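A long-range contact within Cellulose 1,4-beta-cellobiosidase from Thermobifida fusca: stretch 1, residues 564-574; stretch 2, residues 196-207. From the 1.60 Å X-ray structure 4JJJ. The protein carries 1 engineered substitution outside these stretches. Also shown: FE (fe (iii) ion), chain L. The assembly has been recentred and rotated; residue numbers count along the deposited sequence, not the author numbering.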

ATOM      1  N   VAL A 564     -12.355 -22.769   3.710  1.00  8.80           N
ATOM      2  CA  VAL A 564     -11.907 -23.211   4.975  1.00  8.50           C
ATOM      3  C   VAL A 564     -11.502 -24.723   4.742  1.00  9.19           C
ATOM      4  O   VAL A 564     -12.293 -25.371   4.091  1.00 11.65           O
ATOM      5  CB  VAL A 564     -13.036 -23.076   6.025  1.00  9.15           C
ATOM      6  CG1 VAL A 564     -12.581 -23.583   7.324  1.00  9.89           C
ATOM      7  CG2 VAL A 564     -13.489 -21.617   6.148  1.00 10.32           C
ATOM      8  N   PRO A 565     -10.362 -25.152   5.276  1.00 10.57           N
ATOM      9  CA  PRO A 565      -9.980 -26.597   5.143  1.00 10.93           C
ATOM     10  C   PRO A 565     -11.022 -27.558   5.707  1.00 12.83           C
ATOM     11  O   PRO A 565     -11.597 -27.296   6.708  1.00 12.75           O
ATOM     12  CB  PRO A 565      -8.679 -26.718   5.879  1.00 11.22           C
ATOM     13  CG  PRO A 565      -8.125 -25.295   5.919  1.00 11.00           C
ATOM     14  CD  PRO A 565      -9.325 -24.444   6.033  1.00  9.51           C
ATOM     15  N   PRO A 566     -11.223 -28.651   4.977  1.00 14.50           N
ATOM     16  CA  PRO A 566     -12.158 -29.694   5.482  1.00 15.80           C
ATOM     17  C   PRO A 566     -11.634 -30.088   6.834  1.00 14.58           C
ATOM     18  O   PRO A 566     -10.412 -30.156   7.083  1.00 17.63           O
ATOM     19  CB  PRO A 566     -11.932 -30.832   4.540  1.00 16.44           C
ATOM     20  CG  PRO A 566     -11.466 -30.239   3.268  1.00 18.64           C
ATOM     21  CD  PRO A 566     -10.661 -28.994   3.661  1.00 17.49           C
ATOM     22  N   GLY A 567     -12.547 -30.274   7.753  1.00 17.99           N
ATOM     23  CA  GLY A 567     -12.141 -30.661   9.097  1.00 16.93           C
ATOM     24  C   GLY A 567     -11.696 -29.560  10.026  1.00 18.29           C
ATOM     25  O   GLY A 567     -11.543 -29.769  11.249  1.00 19.24           O
ATOM     26  N   TRP A 568     -11.520 -28.342   9.478  1.00 13.86           N
ATOM     27  CA  TRP A 568     -11.069 -27.235  10.315  1.00 14.15           C
ATOM     28  C   TRP A 568     -12.236 -26.574  10.961  1.00 13.50           C
ATOM     29  O   TRP A 568     -13.232 -26.331  10.317  1.00 15.11           O
ATOM     30  CB  TRP A 568     -10.326 -26.152   9.488  1.00 13.07           C
ATOM     31  CG  TRP A 568      -9.399 -25.321  10.262  1.00 12.29           C
ATOM     32  CD1 TRP A 568      -8.072 -25.497  10.427  1.00 13.31           C
ATOM     33  CD2 TRP A 568      -9.714 -24.118  10.924  1.00 11.38           C
ATOM     34  NE1 TRP A 568      -7.525 -24.518  11.213  1.00 13.14           N
ATOM     35  CE2 TRP A 568      -8.540 -23.667  11.563  1.00 11.64           C
ATOM     36  CE3 TRP A 568     -10.928 -23.422  11.140  1.00 12.71           C
ATOM     37  CZ2 TRP A 568      -8.514 -22.511  12.310  1.00 12.74           C
ATOM     38  CZ3 TRP A 568     -10.873 -22.301  11.946  1.00 11.54           C
ATOM     39  CH2 TRP A 568      -9.675 -21.863  12.482  1.00 12.02           C
ATOM     40  N   SER A 569     -12.069 -26.246  12.211  1.00 13.19           N
ATOM     41  CA  SER A 569     -13.160 -25.597  12.921  1.00 15.68           C
ATOM     42  C   SER A 569     -12.585 -24.629  13.956  1.00 13.98           C
ATOM     43  O   SER A 569     -11.598 -24.913  14.697  1.00 15.27           O
ATOM     44  CB  SER A 569     -14.019 -26.707  13.559  1.00 17.07           C
ATOM     45  OG  SER A 569     -15.097 -26.118  14.224  1.00 24.24           O
ATOM     46  N   GLY A 570     -13.229 -23.471  14.110  1.00 12.43           N
ATOM     47  CA  GLY A 570     -12.801 -22.487  15.035  1.00 12.52           C
ATOM     48  C   GLY A 570     -13.854 -21.399  15.141  1.00 11.12           C
ATOM     49  O   GLY A 570     -14.856 -21.423  14.386  1.00 12.36           O
ATOM     50  N   THR A 571     -13.620 -20.446  16.010  1.00 10.78           N
ATOM     51  CA  THR A 571     -14.562 -19.318  16.103  1.00 10.48           C
ATOM     52  C   THR A 571     -13.761 -17.983  16.081  1.00 10.16           C
ATOM     53  O   THR A 571     -12.667 -17.886  16.634  1.00 11.13           O
ATOM     54  CB  THR A 571     -15.402 -19.372  17.383  1.00 12.43           C
ATOM     55  OG1 THR A 571     -14.538 -19.476  18.512  1.00 13.84           O
ATOM     56  CG2 THR A 571     -16.342 -20.521  17.285  1.00 14.87           C
ATOM     57  N   MET A 572     -14.426 -16.949  15.560  1.00 10.23           N
ATOM     58  CA  MET A 572     -13.926 -15.609  15.666  1.00 10.36           C
ATOM     59  C   MET A 572     -14.167 -15.159  17.103  1.00 11.08           C
ATOM     60  O   MET A 572     -14.932 -15.841  17.864  1.00 11.52           O
ATOM     61  CB  MET A 572     -14.674 -14.689  14.680  1.00 10.34           C
ATOM     62  CG  MET A 572     -14.536 -15.138  13.227  1.00  8.96           C
ATOM     63  SD  MET A 572     -12.863 -14.890  12.522  1.00 11.19           S
ATOM     64  CE  MET A 572     -12.752 -13.124  12.361  1.00 10.56           C
ATOM     65  N   PRO A 573     -13.640 -14.001  17.495  1.00  9.53           N
ATOM     66  CA  PRO A 573     -13.899 -13.519  18.854  1.00 10.11           C
ATOM     67  C   PRO A 573     -15.343 -13.337  19.251  1.00 11.18           C
ATOM     68  O   PRO A 573     -15.661 -13.527  20.432  1.00 12.58           O
ATOM     69  CB  PRO A 573     -13.115 -12.202  18.907  1.00  9.64           C
ATOM     70  CG  PRO A 573     -11.964 -12.458  17.977  1.00  9.66           C
ATOM     71  CD  PRO A 573     -12.496 -13.282  16.869  1.00  9.11           C
ATOM     72  N   ASN A 574     -16.199 -12.963  18.323  1.00 10.71           N
ATOM     73  CA  ASN A 574     -17.628 -12.838  18.568  1.00 10.88           C
ATOM     74  C   ASN A 574     -18.367 -14.151  18.524  1.00 10.31           C
ATOM     75  O   ASN A 574     -19.636 -14.151  18.594  1.00 11.19           O
ATOM     76  CB  ASN A 574     -18.193 -11.828  17.631  1.00 10.39           C
ATOM     77  CG  ASN A 574     -18.323 -12.336  16.215  1.00 10.29           C
ATOM     78  OD1 ASN A 574     -17.778 -13.383  15.799  1.00 10.37           O
ATOM     79  ND2 ASN A 574     -19.092 -11.575  15.425  1.00 10.41           N
TER
HETATM   80 FE    FE L 711     -11.991 -12.996  23.181  0.80  9.72          FE
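Stretch 2 196-207: THGGPNGYLDLF

Segments far apart in sequence can be joined by very little regular structure, provided that a short backbone pairing sets the register and side chains secure its flanks. The packing of residues 196-207 against 564-574 illustrates the principle. Stretch 2 contains no regular helix or strand: from an extended His 197 it passes through Gly 198 and folds through a type I turn from Gly 199 to Gly 202 and a type II' turn from Asn 201 to Leu 204. It runs antiparallel to stretch 1, so that His 197 lies near Pro 573, Gly 199 near Gly 570, and Leu 206 near Pro 565.

Backbone hydrogen bonding between the stretches is confined to a single bridge. Gly 198 N donates to Thr 571 O at 2.9 Å, and Thr 571 N returns a bond to Gly 198 O at 3.0 Å. Close approach here depends on glycine: Gly 570 CA lies 3.1 Å from Gly 198 O, and a CB on Gly 570 would clash with that oxygen.

The polar side-chain link is made by the indole of Trp 568, whose NE1 donates to Asp 205 OD1 at 2.9 Å. The other carboxylate oxygen, Asp 205 OD2, accepts from Asn 201 ND2 at 3.1 Å, which ties the aspartate to the first residue of the type II' turn just before it.

Apolar packing completes the contact. Leu 206 CD2 lies over one face of Trp 568, 3.6 Å from the centroid of the six-membered ring, and also meets Pro 565 CD at 3.8 Å. At the other end, Pro 573 CG sits almost squarely over the His 197 ring, 3.7 Å from its centroid, while His 197 NE2 binds the iron at 2.2 Å. Between these ends, Met 572 SD approaches the edge of the Tyr 203 ring, 3.3 Å from Tyr 203 OH, a hydroxyl buried without a hydrogen-bonding partner in the model.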

ATOM      1  N   THR A 196      -5.823 -17.694  21.645  1.00 11.70           N
ATOM      2  CA  THR A 196      -7.013 -17.355  22.361  1.00 11.88           C
ATOM      3  C   THR A 196      -8.246 -17.568  21.542  1.00 10.99           C
ATOM      4  O   THR A 196      -9.285 -18.056  22.001  1.00 12.31           O
ATOM      5  CB  THR A 196      -6.948 -15.912  22.904  1.00 11.45           C
ATOM      6  OG1 THR A 196      -5.933 -15.793  23.858  1.00 16.39           O
ATOM      7  CG2 THR A 196      -8.342 -15.552  23.586  1.00 12.09           C
ATOM      8  N   HIS A 197      -8.127 -17.195  20.270  1.00 12.56           N
ATOM      9  CA  HIS A 197      -9.213 -17.307  19.316  1.00 13.50           C
ATOM     10  C   HIS A 197      -8.903 -18.200  18.118  1.00 13.15           C
ATOM     11  O   HIS A 197      -7.790 -18.603  17.905  1.00 12.44           O
ATOM     12  CB  HIS A 197      -9.581 -15.891  18.816  1.00 14.97           C
ATOM     13  CG  HIS A 197      -9.881 -14.906  19.914  1.00 15.37           C
ATOM     14  ND1 HIS A 197      -9.074 -13.819  20.202  1.00 15.05           N
ATOM     15  CD2 HIS A 197     -10.971 -14.784  20.710  1.00 15.25           C
ATOM     16  CE1 HIS A 197      -9.636 -13.096  21.155  1.00 16.47           C
ATOM     17  NE2 HIS A 197     -10.793 -13.647  21.473  1.00 15.17           N
ATOM     18  N   GLY A 198      -9.897 -18.473  17.266  1.00 11.52           N
ATOM     19  CA  GLY A 198      -9.673 -19.311  16.153  1.00 11.12           C
ATOM     20  C   GLY A 198      -9.886 -20.787  16.546  1.00 10.73           C
ATOM     21  O   GLY A 198     -10.960 -21.139  17.155  1.00 11.14           O
ATOM     22  N   GLY A 199      -8.953 -21.641  16.111  1.00 11.46           N
ATOM     23  CA  GLY A 199      -9.001 -23.086  16.459  1.00 11.46           C
ATOM     24  C   GLY A 199      -7.977 -23.365  17.516  1.00 10.65           C
ATOM     25  O   GLY A 199      -7.426 -22.508  18.173  1.00 10.76           O
ATOM     26  N   PRO A 200      -7.603 -24.624  17.696  1.00 11.57           N
ATOM     27  CA  PRO A 200      -6.705 -24.970  18.729  1.00 12.16           C
ATOM     28  C   PRO A 200      -5.297 -24.446  18.591  1.00 11.93           C
ATOM     29  O   PRO A 200      -4.589 -24.269  19.582  1.00 14.35           O
ATOM     30  CB  PRO A 200      -6.696 -26.499  18.709  1.00 13.06           C
ATOM     31  CG  PRO A 200      -7.293 -26.862  17.495  1.00 14.87           C
ATOM     32  CD  PRO A 200      -8.081 -25.757  16.906  1.00 12.70           C
ATOM     33  N   ASN A 201      -4.875 -24.210  17.348  1.00 11.34           N
ATOM     34  CA  ASN A 201      -3.634 -23.562  17.059  1.00 10.71           C
ATOM     35  C   ASN A 201      -3.887 -22.117  16.544  1.00  9.69           C
ATOM     36  O   ASN A 201      -3.193 -21.633  15.663  1.00 11.30           O
ATOM     37  CB  ASN A 201      -2.942 -24.319  15.985  1.00 11.74           C
ATOM     38  CG  ASN A 201      -2.650 -25.794  16.417  1.00 12.52           C
ATOM     39  OD1 ASN A 201      -2.050 -25.972  17.517  1.00 12.86           O
ATOM     40  ND2 ASN A 201      -3.012 -26.765  15.630  1.00 15.60           N
ATOM     41  N   GLY A 202      -4.885 -21.504  17.121  1.00  9.33           N
ATOM     42  CA  GLY A 202      -5.273 -20.111  16.716  1.00  9.54           C
ATOM     43  C   GLY A 202      -5.719 -20.191  15.269  1.00  9.26           C
ATOM     44  O   GLY A 202      -6.547 -21.015  14.771  1.00 10.14           O
ATOM     45  N   TYR A 203      -5.142 -19.278  14.457  1.00  9.29           N
ATOM     46  CA  TYR A 203      -5.443 -19.276  13.059  1.00  8.86           C
ATOM     47  C   TYR A 203      -4.287 -19.844  12.212  1.00  8.69           C
ATOM     48  O   TYR A 203      -4.384 -19.908  11.013  1.00  7.72           O
ATOM     49  CB  TYR A 203      -5.685 -17.819  12.592  1.00  8.59           C
ATOM     50  CG  TYR A 203      -6.980 -17.209  13.174  1.00  7.67           C
ATOM     51  CD1 TYR A 203      -7.020 -16.790  14.492  1.00  7.73           C
ATOM     52  CD2 TYR A 203      -8.112 -17.030  12.354  1.00  7.99           C
ATOM     53  CE1 TYR A 203      -8.167 -16.248  14.998  1.00  8.59           C
ATOM     54  CE2 TYR A 203      -9.278 -16.499  12.856  1.00  8.47           C
ATOM     55  CZ  TYR A 203      -9.280 -16.091  14.188  1.00  7.91           C
ATOM     56  OH  TYR A 203     -10.437 -15.475  14.734  1.00  9.63           O
ATOM     57  N   LEU A 204      -3.195 -20.297  12.888  1.00 10.32           N
ATOM     58  CA  LEU A 204      -1.937 -20.492  12.176  1.00 10.35           C
ATOM     59  C   LEU A 204      -2.090 -21.595  11.119  1.00 10.43           C
ATOM     60  O   LEU A 204      -1.493 -21.500   9.992  1.00  9.81           O
ATOM     61  CB  LEU A 204      -0.838 -20.887  13.129  1.00 11.25           C
ATOM     62  CG  LEU A 204      -0.519 -19.933  14.202  1.00 11.60           C
ATOM     63  CD1 LEU A 204       0.556 -20.473  15.113  1.00 12.89           C
ATOM     64  CD2 LEU A 204      -0.100 -18.561  13.593  1.00 11.70           C
ATOM     65  N   ASP A 205      -2.830 -22.659  11.450  1.00 10.03           N
ATOM     66  CA  ASP A 205      -2.936 -23.757  10.587  1.00 10.78           C
ATOM     67  C   ASP A 205      -3.973 -23.677   9.532  1.00  9.31           C
ATOM     68  O   ASP A 205      -4.225 -24.689   8.832  1.00 11.07           O
ATOM     69  CB  ASP A 205      -3.049 -25.110  11.389  1.00 10.96           C
ATOM     70  CG  ASP A 205      -4.222 -25.135  12.398  1.00 13.03           C
ATOM     71  OD1 ASP A 205      -4.964 -24.154  12.481  1.00 12.75           O
ATOM     72  OD2 ASP A 205      -4.478 -26.237  13.000  1.00 12.76           O
ATOM     73  N   LEU A 206      -4.560 -22.470   9.291  1.00  8.93           N
ATOM     74  CA  LEU A 206      -5.309 -22.235   8.072  1.00  9.25           C
ATOM     75  C   LEU A 206      -4.289 -21.968   6.928  1.00  7.98           C
ATOM     76  O   LEU A 206      -4.603 -22.060   5.788  1.00  9.34           O
ATOM     77  CB  LEU A 206      -6.134 -20.943   8.285  1.00  9.21           C
ATOM     78  CG  LEU A 206      -7.319 -21.053   9.242  1.00  9.44           C
ATOM     79  CD1 LEU A 206      -7.856 -19.679   9.650  1.00 10.62           C
ATOM     80  CD2 LEU A 206      -8.418 -21.808   8.607  1.00 10.02           C
ATOM     81  N   PHE A 207      -3.103 -21.510   7.330  1.00  8.39           N
ATOM     82  CA  PHE A 207      -2.150 -20.874   6.456  1.00  8.92           C
ATOM     83  C   PHE A 207      -0.879 -21.646   6.208  1.00 10.17           C
ATOM     84  O   PHE A 207      -0.454 -21.716   5.070  1.00 11.23           O
ATOM     85  CB  PHE A 207      -1.880 -19.436   6.902  1.00  8.67           C
ATOM     86  CG  PHE A 207      -3.142 -18.645   7.140  1.00  8.52           C
ATOM     87  CD1 PHE A 207      -4.096 -18.530   6.174  1.00  8.61           C
ATOM     88  CD2 PHE A 207      -3.376 -17.987   8.353  1.00  9.01           C
ATOM     89  CE1 PHE A 207      -5.260 -17.799   6.363  1.00  9.54           C
ATOM     90  CE2 PHE A 207      -4.515 -17.266   8.580  1.00  9.72           C
ATOM     91  CZ  PHE A 207      -5.439 -17.134   7.564  1.00  8.32           C
TER
HETATM   92  O   HOH W   1     -13.639 -13.959  22.542  1.00 20.76           O
HETATM   93  O   HOH W   2     -12.994 -12.263  24.795  0.80 15.62           O
HETATM   94  O   HOH W   3     -12.535 -11.123  22.314  1.00 14.37           O
HETATM   95  O   HOH W   4     -10.198 -12.135  24.367  1.00 17.34           O
HETATM   96  O   HOH W   5     -11.699 -14.786  24.170  1.00 19.28           O